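Local atomic coordinates of neurotoxin (Clostridium botulinum, PDB entry 1ZB7), a protein that acts as a zinc endopeptidase in the host cytosol, cleaving synaptobrevins 1, 2 and 3, with VAMP2 cut at an Ala-Ala bond. Residues Y34-F37 with I43-V46. Numbering follows the deposited sequence.
Sequences YKAF and IWIV
Phe37 and Ile45 form an antiparallel hydrogen-bonded pair between the two strands of a beta hairpin. Phe37 N donates to Ile45 O at 3.0 Å. Ile45 N returns a straighter bond to Phe37 O at 2.8 Å, with 164° at the hydrogen. Each acceptor also receives a CA-H contact: Trp44 CA reaches Phe37 O, and Ala36 CA reaches Ile45 O. The N-to-C directions of the two short segments differ by 136°, so the pair is antiparallel with a marked twist.

Phe37 and Ile45 place their side chains on the same face of the sheet. The Phe37 ring turns its edge to the backbone of the partner strand, with CD2 3.5 Å from Ile45 O. Helix 82-99 covers this face: Leu89 touches both side chains. Phe8 meets the Phe37 ring edge-to-face.

Ala36, Trp44 and Val46 meet on the other face. The small Ala36 CB touches Val46 CG2 at 3.5 Å and Trp44 CE3 at 3.8 Å. Trp44 CG stands anti to its carbonyl carbon (chi1 -67°), and the six-membered ring turns its CE3-CZ3 edge to the backbone of Ala36 and Phe37. There CE3 approaches Phe37 C at 3.6 Å. Val46 CG1 points the other way along that strand and meets Tyr34 CB at 3.7 Å.

The hairpin sits inside the large mixed sheet of the protease domain, between strands 19-23 and 158-161. The two backbone bonds between Phe37 and Ile45 set its register and supply the polar part. Side-chain packing across the pair is on the Ala36 face, while Phe37 and Ile45 pack against helix 82-99 on the other.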
# COMPACT_ATOMS: atom_id res chain seq x y z
N TYR A 34 -3.16 -3.33 -39.89
CA TYR A 34 -4.47 -3.27 -39.30
C TYR A 34 -5.24 -2.03 -39.72
O TYR A 34 -4.65 -0.98 -39.95
CB TYR A 34 -4.34 -3.18 -37.77
CG TYR A 34 -3.52 -4.25 -37.12
CD1 TYR A 34 -4.04 -5.54 -36.91
CD2 TYR A 34 -2.23 -3.98 -36.67
CE1 TYR A 34 -3.29 -6.51 -36.33
CE2 TYR A 34 -1.47 -4.95 -36.07
CZ TYR A 34 -2.00 -6.21 -35.90
OH TYR A 34 -1.23 -7.17 -35.27
N LYS A 35 -6.56 -2.14 -39.70
CA LYS A 35 -7.47 -1.08 -40.10
C LYS A 35 -7.65 -0.17 -38.90
O LYS A 35 -7.92 -0.63 -37.84
CB LYS A 35 -8.77 -1.64 -40.68
CG LYS A 35 -9.81 -0.56 -41.02
CD LYS A 35 -10.98 -1.07 -41.85
CE LYS A 35 -11.78 0.05 -42.39
NZ LYS A 35 -12.94 -0.38 -43.13
N ALA A 36 -7.30 1.12 -39.05
CA ALA A 36 -7.31 2.10 -37.97
C ALA A 36 -8.11 3.38 -38.32
O ALA A 36 -8.29 3.69 -39.46
CB ALA A 36 -5.76 2.42 -37.47
N PHE A 37 -8.65 4.03 -37.29
CA PHE A 37 -9.64 5.14 -37.39
C PHE A 37 -9.14 6.33 -36.55
O PHE A 37 -8.86 6.20 -35.33
CB PHE A 37 -11.02 4.73 -36.93
CG PHE A 37 -11.54 3.51 -37.61
CD1 PHE A 37 -12.45 3.62 -38.66
CD2 PHE A 37 -11.06 2.27 -37.27
CE1 PHE A 37 -12.93 2.51 -39.33
CE2 PHE A 37 -11.53 1.11 -37.93
CZ PHE A 37 -12.49 1.26 -38.98
N ILE A 43 -4.76 10.72 -32.65
CA ILE A 43 -5.34 9.65 -31.82
C ILE A 43 -6.17 8.65 -32.69
O ILE A 43 -7.19 9.02 -33.30
CB ILE A 43 -6.24 10.24 -30.71
CG1 ILE A 43 -5.49 11.29 -29.89
CG2 ILE A 43 -6.76 9.14 -29.86
CD1 ILE A 43 -6.33 11.89 -28.71
N TRP A 44 -5.71 7.42 -32.70
CA TRP A 44 -6.18 6.38 -33.55
C TRP A 44 -6.80 5.25 -32.68
O TRP A 44 -6.27 4.92 -31.64
CB TRP A 44 -5.02 5.81 -34.36
CG TRP A 44 -4.50 6.81 -35.34
CD1 TRP A 44 -3.53 7.87 -35.09
CD2 TRP A 44 -4.83 6.93 -36.71
NE1 TRP A 44 -3.31 8.53 -36.21
CE2 TRP A 44 -4.06 8.01 -37.23
CE3 TRP A 44 -5.68 6.23 -37.56
CZ2 TRP A 44 -4.15 8.43 -38.55
CZ3 TRP A 44 -5.82 6.67 -38.86
CH2 TRP A 44 -5.04 7.74 -39.37
N ILE A 45 -7.95 4.72 -33.13
CA ILE A 45 -8.53 3.46 -32.64
C ILE A 45 -8.27 2.31 -33.64
O ILE A 45 -8.56 2.39 -34.79
CB ILE A 45 -10.02 3.57 -32.41
CG1 ILE A 45 -10.38 4.83 -31.62
CG2 ILE A 45 -10.55 2.32 -31.73
CD1 ILE A 45 -9.67 4.99 -30.29
N VAL A 46 -7.72 1.26 -33.12
CA VAL A 46 -7.47 0.02 -33.82
C VAL A 46 -8.30 -1.08 -33.10
O VAL A 46 -7.90 -1.58 -32.06
CB VAL A 46 -6.01 -0.37 -33.86
CG1 VAL A 46 -5.79 -1.56 -34.77
CG2 VAL A 46 -5.13 0.79 -34.40